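Local coordinates for cell division control protein 4 (Saccharomyces cerevisiae, PDB 3V7D) that recognises phosphorylated target proteins, among them the CDK inhibitor SIC1, as the substrate-binding subunit of an SCF E3 ubiquitin ligase, at residues Q80-L85 and F95-F100; K69-L74 and D89-S94; Q31-I36 and I101-Y106; K47-R50 and S54-K57. The protein carries 1 engineered substitution. All blocks are in the same frame, centred on the assembly; numbering follows the deposited sequence.

How the contacts relate
All four contacts lie in the all-helical N-terminal part of the chain, the F-box and the linker leading to the WD40 propeller. Along the sequence, contact 3 closes the widest loop, from 31-36 to 101-106, and the others nest inside it: contact 4 joins the neighbouring helices 43-49 and 53-62, then contacts 1 and 2, whose segments alternate, pair helix 71-81 with helix 87-106. The centres of contacts 1 and 2 stand about 8 Å apart, those of the remaining pairs about 12 to 16 Å. Helix 87-106 serves contacts 1, 2 and 3 at successive levels, so one continuous rod ties the F-box helices to the substrate-binding propeller.

Contact 1 of 4, residues Q80-L85 and F95-F100; sequences QKYPKL and FLENIF
The helical linker between the F-box and the WD40 propeller of Cdc4 carries a surface salt bridge here, joining Lys81, in the last turn of helix 71-81, to Glu97, midway along helix 87-106. Lys81 NZ stands 3.3 Å from Glu97 OE1, while Glu97 OE2 is 4.2 Å from the same Lys81 NZ, so one carboxylate oxygen does most of the work. The backbones are far apart, with 13.2 Å between Lys81 CA and Glu97 CA, and the gap is spanned because both side chains are stretched out and approach from opposite directions. Lys81 has CG anti to the backbone N (chi1 -173°) and stays extended along its whole length; Glu97 starts in the same way.

Tyr82 runs alongside the lysine. Its ring has Lys81 CG over one face, 3.8 Å above the plane and displaced to the rim, which props the aliphatic chain against the aromatic ring. The ring and carboxylate planes lie 63° apart, so the groups do not stack and only Tyr82 OH comes near Glu97 OE1. Replacing Glu97 with an alanine would probably leave the Lys81 ammonium without its anionic mate across the contact and its extended chain less firmly directed. Just beyond, Tyr82 leaves helical geometry and opens a type I turn to Leu85, and its carbonyl O also accepts a hydrogen bond from Arg90 NE of the long helix. Segments 80-85 and 95-100 bury 61 Å² between them. Lys81 NZ also makes a weak hydrogen bond to Tyr82 OH, 3.3 Å away, and Tyr82 OH in turn lies 4.2 Å from Glu97 OE1.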
# COMPACT_ATOMS: atom_id res chain seq x y z
N GLN B 80 -1.72 -18.40 6.07
CA GLN B 80 -2.33 -18.56 7.38
C GLN B 80 -3.85 -18.59 7.27
O GLN B 80 -4.52 -19.36 7.94
CB GLN B 80 -1.89 -17.43 8.32
CG GLN B 80 -0.39 -17.40 8.62
CD GLN B 80 0.04 -16.19 9.44
OE1 GLN B 80 -0.70 -15.21 9.56
NE2 GLN B 80 1.24 -16.26 10.01
N LYS B 81 -4.38 -17.73 6.40
CA LYS B 81 -5.83 -17.62 6.21
C LYS B 81 -6.37 -18.78 5.37
O LYS B 81 -7.41 -19.35 5.70
CB LYS B 81 -6.18 -16.28 5.57
CG LYS B 81 -7.67 -16.00 5.48
CD LYS B 81 -7.94 -14.64 4.86
CE LYS B 81 -9.43 -14.38 4.71
NZ LYS B 81 -9.71 -13.09 4.01
N TYR B 82 -5.67 -19.12 4.29
CA TYR B 82 -6.09 -20.20 3.41
C TYR B 82 -5.05 -21.32 3.30
O TYR B 82 -4.38 -21.45 2.28
CB TYR B 82 -6.36 -19.66 2.00
CG TYR B 82 -7.34 -18.52 1.92
CD1 TYR B 82 -8.71 -18.75 1.98
CD2 TYR B 82 -6.91 -17.21 1.77
CE1 TYR B 82 -9.61 -17.71 1.90
CE2 TYR B 82 -7.80 -16.17 1.68
CZ TYR B 82 -9.15 -16.42 1.75
OH TYR B 82 -10.04 -15.37 1.67
N PRO B 83 -4.93 -22.14 4.36
CA PRO B 83 -3.88 -23.16 4.39
C PRO B 83 -3.97 -24.18 3.26
O PRO B 83 -2.95 -24.70 2.82
CB PRO B 83 -4.11 -23.86 5.74
CG PRO B 83 -4.87 -22.87 6.55
CD PRO B 83 -5.74 -22.15 5.58
N LYS B 84 -5.18 -24.45 2.79
CA LYS B 84 -5.38 -25.52 1.82
C LYS B 84 -5.55 -25.04 0.37
O LYS B 84 -6.02 -25.79 -0.49
CB LYS B 84 -6.53 -26.43 2.25
CG LYS B 84 -6.21 -27.24 3.50
CD LYS B 84 -7.35 -28.14 3.94
CE LYS B 84 -8.37 -27.38 4.78
NZ LYS B 84 -9.26 -28.31 5.53
N LEU B 85 -5.14 -23.80 0.11
CA LEU B 85 -5.15 -23.27 -1.25
C LEU B 85 -3.73 -23.09 -1.79
O LEU B 85 -2.79 -22.83 -1.03
CB LEU B 85 -5.88 -21.93 -1.32
CG LEU B 85 -7.39 -21.91 -1.10
CD1 LEU B 85 -7.92 -20.50 -1.28
CD2 LEU B 85 -8.09 -22.87 -2.04
N PHE B 95 -7.18 -10.92 -4.46
CA PHE B 95 -7.40 -9.85 -5.42
C PHE B 95 -8.88 -9.54 -5.58
O PHE B 95 -9.29 -8.37 -5.59
CB PHE B 95 -6.80 -10.16 -6.79
CG PHE B 95 -7.03 -9.08 -7.79
CD1 PHE B 95 -6.16 -8.00 -7.88
CD2 PHE B 95 -8.15 -9.10 -8.60
CE1 PHE B 95 -6.38 -6.99 -8.78
CE2 PHE B 95 -8.39 -8.09 -9.50
CZ PHE B 95 -7.50 -7.03 -9.60
N LEU B 96 -9.69 -10.59 -5.70
CA LEU B 96 -11.12 -10.43 -5.91
C LEU B 96 -11.78 -9.75 -4.72
O LEU B 96 -12.63 -8.87 -4.90
CB LEU B 96 -11.78 -11.79 -6.19
CG LEU B 96 -11.45 -12.39 -7.55
CD1 LEU B 96 -12.05 -13.78 -7.70
CD2 LEU B 96 -11.93 -11.48 -8.68
N GLU B 97 -11.38 -10.14 -3.52
CA GLU B 97 -11.89 -9.50 -2.31
C GLU B 97 -11.50 -8.02 -2.26
O GLU B 97 -12.33 -7.16 -2.00
CB GLU B 97 -11.41 -10.24 -1.05
CG GLU B 97 -11.81 -9.54 0.24
CD GLU B 97 -11.59 -10.40 1.48
OE1 GLU B 97 -10.67 -11.24 1.47
OE2 GLU B 97 -12.34 -10.23 2.46
N ASN B 98 -10.23 -7.74 -2.54
CA ASN B 98 -9.75 -6.37 -2.52
C ASN B 98 -10.37 -5.48 -3.59
O ASN B 98 -10.62 -4.30 -3.35
CB ASN B 98 -8.22 -6.32 -2.62
CG ASN B 98 -7.54 -6.65 -1.31
OD1 ASN B 98 -6.76 -7.60 -1.22
ND2 ASN B 98 -7.84 -5.87 -0.28
N ILE B 99 -10.62 -6.03 -4.77
CA ILE B 99 -11.16 -5.22 -5.85
C ILE B 99 -12.64 -4.94 -5.60
O ILE B 99 -13.16 -3.89 -5.96
CB ILE B 99 -10.90 -5.85 -7.25
CG1 ILE B 99 -10.88 -4.77 -8.34
CG2 ILE B 99 -11.92 -6.94 -7.57
CD1 ILE B 99 -9.71 -3.82 -8.23
N PHE B 100 -13.31 -5.89 -4.94
CA PHE B 100 -14.71 -5.73 -4.57
C PHE B 100 -14.85 -4.62 -3.53
O PHE B 100 -15.69 -3.73 -3.66
CB PHE B 100 -15.26 -7.06 -4.01
CG PHE B 100 -16.59 -6.93 -3.31
CD1 PHE B 100 -17.77 -6.81 -4.04
CD2 PHE B 100 -16.66 -6.96 -1.93
CE1 PHE B 100 -19.00 -6.71 -3.40
CE2 PHE B 100 -17.89 -6.85 -1.28
CZ PHE B 100 -19.06 -6.72 -2.02

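Contact 2 of 4, residues K69-L74 and D89-S94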
# COMPACT_ATOMS: atom_id res chain seq x y z
N LYS B 69 7.80 -5.01 -2.00
CA LYS B 69 8.47 -5.29 -0.73
C LYS B 69 7.51 -5.91 0.28
O LYS B 69 7.93 -6.58 1.22
CB LYS B 69 9.10 -4.02 -0.15
CG LYS B 69 10.17 -4.29 0.90
CD LYS B 69 10.67 -3.01 1.57
CE LYS B 69 9.67 -2.50 2.60
NZ LYS B 69 9.45 -3.48 3.70
N GLY B 70 6.22 -5.67 0.09
CA GLY B 70 5.22 -6.16 1.03
C GLY B 70 4.68 -7.52 0.64
O GLY B 70 3.92 -8.14 1.39
N PHE B 71 5.08 -7.99 -0.54
CA PHE B 71 4.51 -9.20 -1.13
C PHE B 71 4.68 -10.44 -0.26
O PHE B 71 3.71 -11.17 -0.02
CB PHE B 71 5.11 -9.44 -2.52
CG PHE B 71 4.44 -10.55 -3.28
CD1 PHE B 71 3.08 -10.48 -3.57
CD2 PHE B 71 5.16 -11.64 -3.72
CE1 PHE B 71 2.46 -11.50 -4.28
CE2 PHE B 71 4.55 -12.66 -4.43
CZ PHE B 71 3.20 -12.59 -4.71
N ASN B 72 5.89 -10.68 0.22
CA ASN B 72 6.17 -11.82 1.09
C ASN B 72 5.29 -11.86 2.34
O ASN B 72 4.78 -12.92 2.71
CB ASN B 72 7.64 -11.86 1.49
CG ASN B 72 8.53 -12.38 0.38
OD1 ASN B 72 8.08 -13.14 -0.48
ND2 ASN B 72 9.80 -11.98 0.39
N SER B 73 5.11 -10.71 2.98
CA SER B 73 4.25 -10.64 4.16
C SER B 73 2.79 -10.91 3.81
O SER B 73 2.04 -11.49 4.61
CB SER B 73 4.40 -9.28 4.85
OG SER B 73 3.23 -8.95 5.58
N LEU B 74 2.38 -10.51 2.61
CA LEU B 74 1.01 -10.78 2.15
C LEU B 74 0.82 -12.27 1.94
O LEU B 74 -0.16 -12.84 2.41
CB LEU B 74 0.69 -10.03 0.85
CG LEU B 74 -0.69 -10.39 0.29
CD1 LEU B 74 -1.80 -9.83 1.17
CD2 LEU B 74 -0.86 -9.93 -1.16
N ASP B 89 -4.18 -19.48 -6.20
CA ASP B 89 -5.57 -19.31 -5.80
C ASP B 89 -5.70 -18.34 -4.62
O ASP B 89 -6.66 -17.58 -4.55
CB ASP B 89 -6.21 -20.67 -5.47
CG ASP B 89 -6.36 -21.57 -6.69
OD1 ASP B 89 -6.40 -21.05 -7.83
OD2 ASP B 89 -6.44 -22.80 -6.52
N ARG B 90 -4.73 -18.38 -3.71
CA ARG B 90 -4.68 -17.45 -2.59
C ARG B 90 -4.65 -16.02 -3.12
O ARG B 90 -5.42 -15.17 -2.67
CB ARG B 90 -3.44 -17.70 -1.73
CG ARG B 90 -3.53 -18.89 -0.79
CD ARG B 90 -2.18 -19.17 -0.13
NE ARG B 90 -2.21 -20.37 0.70
CZ ARG B 90 -1.14 -21.07 1.03
NH1 ARG B 90 0.06 -20.70 0.59
NH2 ARG B 90 -1.25 -22.15 1.80
N LEU B 91 -3.75 -15.77 -4.07
CA LEU B 91 -3.57 -14.44 -4.63
C LEU B 91 -4.79 -13.99 -5.43
O LEU B 91 -5.15 -12.81 -5.41
CB LEU B 91 -2.31 -14.39 -5.50
CG LEU B 91 -0.96 -14.52 -4.78
CD1 LEU B 91 0.16 -14.48 -5.79
CD2 LEU B 91 -0.78 -13.42 -3.74
N ARG B 92 -5.43 -14.92 -6.13
CA ARG B 92 -6.64 -14.61 -6.88
C ARG B 92 -7.77 -14.24 -5.93
O ARG B 92 -8.46 -13.23 -6.13
CB ARG B 92 -7.05 -15.77 -7.79
CG ARG B 92 -8.47 -15.63 -8.37
CD ARG B 92 -8.74 -16.61 -9.51
NE ARG B 92 -8.43 -17.99 -9.14
CZ ARG B 92 -9.32 -18.83 -8.62
NH1 ARG B 92 -10.56 -18.43 -8.40
NH2 ARG B 92 -8.96 -20.07 -8.30
N LEU B 93 -7.97 -15.03 -4.88
CA LEU B 93 -9.02 -14.75 -3.90
C LEU B 93 -8.78 -13.42 -3.19
O LEU B 93 -9.71 -12.66 -2.94
CB LEU B 93 -9.16 -15.89 -2.89
CG LEU B 93 -9.69 -17.23 -3.41
CD1 LEU B 93 -10.33 -18.02 -2.28
CD2 LEU B 93 -10.66 -17.08 -4.58
N SER B 94 -7.52 -13.15 -2.86
CA SER B 94 -7.15 -11.89 -2.24
C SER B 94 -7.49 -10.74 -3.18
O SER B 94 -8.03 -9.72 -2.76
CB SER B 94 -5.65 -11.87 -1.91
OG SER B 94 -5.27 -10.64 -1.33
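Leu91 and Ser94 are the residues of 89-94 that meet Phe71 and Leu74 of helix 71-81, whereas Asp89 and Arg92 belong to a different flank. Asp89, first in sequence, uses OD2 in a salt bridge to Arg50. Leu91, with CG anti to its carbonyl carbon (chi1 -69°), puts CD1 at the edge of the Phe71 ring, near the plane and 3.7 Å from Phe71 CZ, while Leu91 CD2 reaches the same corner from above the plane, 3.8 Å from Phe71 CE1. The same Leu91 CD2 lies 4.3 Å from Leu74 CD2. An alanine at Phe71 lacks the ring edge that Leu91 CD1 and CD2 touch, which would probably open a gap between the helices and leave the leucine methyls freer to turn. Arg92 NH2 makes a hydrogen-bonded salt bridge to Asp89 OD1 over 2.8 Å, reaching that oxygen from above the carboxylate plane, 68° out of it. One turn after Leu91, Ser94 brings OG to 4.4 Å from Leu74 CD1, a looser touch. Thr53 and Leu60 of helix 53-62 also pack on Leu91. This arrangement, an aromatic edge and leucine branches wedged between successive helices, forms part of the apolar interior of the all-helical linker that follows the F-box.

Contact 3 of 4, residues Q31-I36 and I101-Y106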
# COMPACT_ATOMS: atom_id res chain seq x y z
N GLN B 31 -7.45 -6.81 -18.64
CA GLN B 31 -7.95 -6.33 -17.36
C GLN B 31 -8.47 -7.52 -16.58
O GLN B 31 -8.76 -8.57 -17.15
CB GLN B 31 -9.07 -5.32 -17.58
CG GLN B 31 -8.64 -4.06 -18.30
CD GLN B 31 -9.82 -3.23 -18.75
OE1 GLN B 31 -10.96 -3.70 -18.75
NE2 GLN B 31 -9.56 -1.98 -19.13
N PHE B 32 -8.61 -7.36 -15.27
CA PHE B 32 -8.97 -8.48 -14.41
C PHE B 32 -10.33 -9.07 -14.78
O PHE B 32 -10.55 -10.27 -14.60
CB PHE B 32 -8.93 -8.07 -12.93
CG PHE B 32 -10.17 -7.35 -12.45
CD1 PHE B 32 -11.25 -8.06 -11.94
CD2 PHE B 32 -10.23 -5.97 -12.48
CE1 PHE B 32 -12.38 -7.39 -11.49
CE2 PHE B 32 -11.35 -5.31 -12.03
CZ PHE B 32 -12.43 -6.02 -11.53
N GLU B 33 -11.23 -8.24 -15.29
CA GLU B 33 -12.56 -8.71 -15.67
C GLU B 33 -12.46 -9.77 -16.77
O GLU B 33 -13.16 -10.77 -16.74
CB GLU B 33 -13.44 -7.55 -16.15
CG GLU B 33 -13.94 -6.65 -15.03
CD GLU B 33 -13.15 -5.35 -14.91
OE1 GLU B 33 -12.00 -5.31 -15.39
OE2 GLU B 33 -13.70 -4.38 -14.35
N ASP B 34 -11.57 -9.53 -17.73
CA ASP B 34 -11.41 -10.43 -18.85
C ASP B 34 -10.75 -11.72 -18.39
O ASP B 34 -11.09 -12.81 -18.86
CB ASP B 34 -10.61 -9.75 -19.96
CG ASP B 34 -11.30 -8.51 -20.49
OD1 ASP B 34 -12.54 -8.58 -20.70
OD2 ASP B 34 -10.63 -7.48 -20.70
N ILE B 35 -9.82 -11.60 -17.46
CA ILE B 35 -9.17 -12.76 -16.88
C ILE B 35 -10.17 -13.63 -16.13
O ILE B 35 -10.14 -14.86 -16.23
CB ILE B 35 -8.00 -12.34 -15.97
CG1 ILE B 35 -6.90 -11.69 -16.81
CG2 ILE B 35 -7.45 -13.54 -15.21
CD1 ILE B 35 -5.69 -11.24 -16.01
N ILE B 36 -11.09 -13.00 -15.40
CA ILE B 36 -12.12 -13.73 -14.67
C ILE B 36 -13.04 -14.49 -15.61
O ILE B 36 -13.36 -15.66 -15.37
CB ILE B 36 -12.95 -12.79 -13.76
CG1 ILE B 36 -12.08 -12.30 -12.60
CG2 ILE B 36 -14.18 -13.51 -13.21
CD1 ILE B 36 -11.37 -13.42 -11.88
N ILE B 101 -14.01 -4.68 -2.51
CA ILE B 101 -14.00 -3.67 -1.46
C ILE B 101 -13.67 -2.28 -2.01
O ILE B 101 -14.34 -1.30 -1.68
CB ILE B 101 -13.02 -4.07 -0.33
CG1 ILE B 101 -13.56 -5.29 0.41
CG2 ILE B 101 -12.77 -2.90 0.62
CD1 ILE B 101 -12.61 -5.85 1.44
N LEU B 102 -12.64 -2.21 -2.85
CA LEU B 102 -12.22 -0.93 -3.42
C LEU B 102 -13.32 -0.29 -4.25
O LEU B 102 -13.54 0.92 -4.17
CB LEU B 102 -10.95 -1.09 -4.26
CG LEU B 102 -10.39 0.21 -4.85
CD1 LEU B 102 -10.03 1.20 -3.74
CD2 LEU B 102 -9.18 -0.05 -5.75
N LYS B 103 -14.02 -1.10 -5.03
CA LYS B 103 -15.11 -0.61 -5.86
C LYS B 103 -16.21 0.02 -5.01
O LYS B 103 -16.80 1.03 -5.40
CB LYS B 103 -15.68 -1.71 -6.75
CG LYS B 103 -15.00 -1.81 -8.10
CD LYS B 103 -15.52 -2.99 -8.91
CE LYS B 103 -15.22 -2.81 -10.40
NZ LYS B 103 -13.80 -2.47 -10.65
N ASN B 104 -16.47 -0.57 -3.84
CA ASN B 104 -17.43 0.01 -2.91
C ASN B 104 -16.98 1.37 -2.39
O ASN B 104 -17.74 2.33 -2.41
CB ASN B 104 -17.72 -0.95 -1.75
CG ASN B 104 -18.43 -2.21 -2.20
OD1 ASN B 104 -19.09 -2.23 -3.24
ND2 ASN B 104 -18.31 -3.27 -1.41
N TRP B 105 -15.72 1.45 -1.93
CA TRP B 105 -15.12 2.72 -1.52
C TRP B 105 -15.23 3.79 -2.60
O TRP B 105 -15.43 4.97 -2.30
CB TRP B 105 -13.64 2.52 -1.18
CG TRP B 105 -13.33 2.05 0.20
CD1 TRP B 105 -13.23 0.75 0.63
CD2 TRP B 105 -13.05 2.87 1.35
NE1 TRP B 105 -12.91 0.72 1.97
CE2 TRP B 105 -12.80 2.00 2.43
CE3 TRP B 105 -12.99 4.25 1.56
CZ2 TRP B 105 -12.50 2.47 3.71
CZ3 TRP B 105 -12.69 4.72 2.83
CH2 TRP B 105 -12.45 3.83 3.89
N TYR B 106 -15.07 3.38 -3.86
CA TYR B 106 -15.05 4.31 -4.99
C TYR B 106 -16.45 4.63 -5.54
O TYR B 106 -16.62 5.60 -6.26
CB TYR B 106 -14.20 3.74 -6.13
CG TYR B 106 -12.71 3.95 -5.99
CD1 TYR B 106 -12.18 4.70 -4.95
CD2 TYR B 106 -11.82 3.42 -6.93
CE1 TYR B 106 -10.81 4.90 -4.84
CE2 TYR B 106 -10.46 3.61 -6.82
CZ TYR B 106 -9.96 4.35 -5.77
OH TYR B 106 -8.60 4.55 -5.66
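Phe32 holds CG between its backbone N and carbonyl carbon (chi1 82°), which aims the ring toward Lys103, and Lys103 answers with a side chain that is extended until it bends at chi4 (50°) and delivers NZ to the ring rim. A third rotation matters too: Glu33 turns sharply at chi2 (101°), folding its carboxylate back over its neighbour. Glu33 CD consequently lies over one face of the Phe32 ring, 3.4 Å above the plane and off toward the rim.

The two backbones are widely separated, Glu33 CA and Lys103 CA being 13.0 Å apart, so the side chains bridge the space from opposite sides. Lys103 NZ is 3.9 Å from Phe32 CZ and 4.0 Å from Phe32 CE2, close to the ring plane. An approach at the edge rather than over a face does not meet the definition of a cation-pi interaction. Lys103 NZ is also 4.2 Å from Glu33 OE2, opposite charges that sit beyond salt-bridge distance.

Phe32 makes an edge-to-face contact with Phe95, and Asp34 OD1 accepts a hydrogen bond from the backbone of the partner protein chain, probably SKP1, whose binding is the role of the F-box. At the far end of the long helix, Trp105 stacks on Phe463 and bonds through NE1 to Gly443 O, planting that end in the propeller. Only 72 Å² is buried between 31-36 and 101-106. The partly positive C-H rim of the ring probably offers the ammonium little attraction, so the nearby Glu33 carboxylate is the likelier source of any pull, a loose one.

Contact 4 of 4, residues K47-R50 and S54-K57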
# COMPACT_ATOMS: atom_id res chain seq x y z
N LYS B 47 -7.02 -24.03 -16.13
CA LYS B 47 -5.78 -24.58 -15.60
C LYS B 47 -4.61 -23.63 -15.87
O LYS B 47 -3.81 -23.35 -14.97
CB LYS B 47 -5.50 -25.95 -16.22
CG LYS B 47 -4.39 -26.73 -15.54
CD LYS B 47 -4.02 -27.98 -16.33
CE LYS B 47 -5.12 -29.03 -16.28
NZ LYS B 47 -5.20 -29.71 -14.96
N ILE B 48 -4.53 -23.12 -17.09
CA ILE B 48 -3.46 -22.21 -17.50
C ILE B 48 -3.40 -20.94 -16.63
O ILE B 48 -2.33 -20.54 -16.18
CB ILE B 48 -3.59 -21.82 -18.99
CG1 ILE B 48 -3.23 -23.01 -19.88
CG2 ILE B 48 -2.72 -20.63 -19.32
CD1 ILE B 48 -3.43 -22.74 -21.36
N ILE B 49 -4.55 -20.32 -16.40
CA ILE B 49 -4.62 -19.09 -15.62
C ILE B 49 -4.25 -19.30 -14.15
O ILE B 49 -3.50 -18.52 -13.57
CB ILE B 49 -6.01 -18.45 -15.73
CG1 ILE B 49 -6.27 -17.99 -17.17
CG2 ILE B 49 -6.14 -17.29 -14.75
CD1 ILE B 49 -7.70 -17.60 -17.43
N ARG B 50 -4.77 -20.36 -13.56
CA ARG B 50 -4.54 -20.63 -12.14
C ARG B 50 -3.14 -21.20 -11.89
O ARG B 50 -2.81 -21.58 -10.77
CB ARG B 50 -5.61 -21.57 -11.60
CG ARG B 50 -7.01 -20.98 -11.69
CD ARG B 50 -8.08 -22.01 -11.39
NE ARG B 50 -7.95 -22.55 -10.04
CZ ARG B 50 -8.59 -23.63 -9.61
NH1 ARG B 50 -9.39 -24.30 -10.43
NH2 ARG B 50 -8.41 -24.05 -8.37
N SER B 54 2.67 -14.94 -11.01
CA SER B 54 3.00 -13.61 -11.50
C SER B 54 1.79 -12.84 -12.01
O SER B 54 1.68 -11.64 -11.80
CB SER B 54 4.09 -13.69 -12.58
OG SER B 54 3.63 -14.37 -13.73
N LEU B 55 0.87 -13.54 -12.67
CA LEU B 55 -0.34 -12.91 -13.19
C LEU B 55 -1.09 -12.18 -12.08
O LEU B 55 -1.46 -11.02 -12.24
CB LEU B 55 -1.24 -13.96 -13.84
CG LEU B 55 -2.49 -13.52 -14.60
CD1 LEU B 55 -2.81 -14.56 -15.66
CD2 LEU B 55 -3.68 -13.35 -13.68
N TRP B 56 -1.31 -12.86 -10.97
CA TRP B 56 -2.07 -12.30 -9.86
C TRP B 56 -1.22 -11.35 -9.02
O TRP B 56 -1.74 -10.40 -8.42
CB TRP B 56 -2.68 -13.41 -9.01
CG TRP B 56 -3.64 -14.21 -9.81
CD1 TRP B 56 -3.44 -15.44 -10.34
CD2 TRP B 56 -4.95 -13.80 -10.23
NE1 TRP B 56 -4.55 -15.84 -11.05
CE2 TRP B 56 -5.49 -14.85 -11.00
CE3 TRP B 56 -5.71 -12.65 -10.02
CZ2 TRP B 56 -6.75 -14.78 -11.56
CZ3 TRP B 56 -6.97 -12.58 -10.58
CH2 TRP B 56 -7.48 -13.64 -11.34
N LYS B 57 0.08 -11.60 -8.98
CA LYS B 57 1.02 -10.68 -8.34
C LYS B 57 0.97 -9.32 -9.04
O LYS B 57 0.86 -8.29 -8.38
CB LYS B 57 2.44 -11.24 -8.38
CG LYS B 57 3.46 -10.34 -7.68
CD LYS B 57 4.88 -10.90 -7.79
CE LYS B 57 5.88 -10.00 -7.07
NZ LYS B 57 7.28 -10.49 -7.18
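Trp56 meets Ile49 along the rim of its indole, and its side chain can be followed outward from CB. CB itself packs against CB of Leu91 on helix 87-106. With CG anti to the carbonyl carbon (chi1 -62°), the ring then swings toward helix 43-49. NE1 comes 3.8 Å from the Ile49 carbonyl O, near the ring plane, an approach too long to count as a hydrogen bond. Next round the rim, Trp56 CZ2 lies 4.1 Å from Ile49 CG2 and also touches CD of Arg92. These two helices, 43-49 and 53-62, are consecutive in the F-box, and a short connection brings Ile49 and Leu55 to 7.9 Å between their CA atoms. At the far corner, CH2 of the indole meets Ile35 and Ile36 of helix 32-39, while CZ3 lies against Phe95. One face of the ring is taken by the preceding residue: Leu55 CD2 sits over its centre, 3.5 Å above the plane. The other branch of that leucine turns to the isoleucine, with Leu55 CD1 4.4 Å from Ile49 CG2, the same methyl that the tryptophan rim touches.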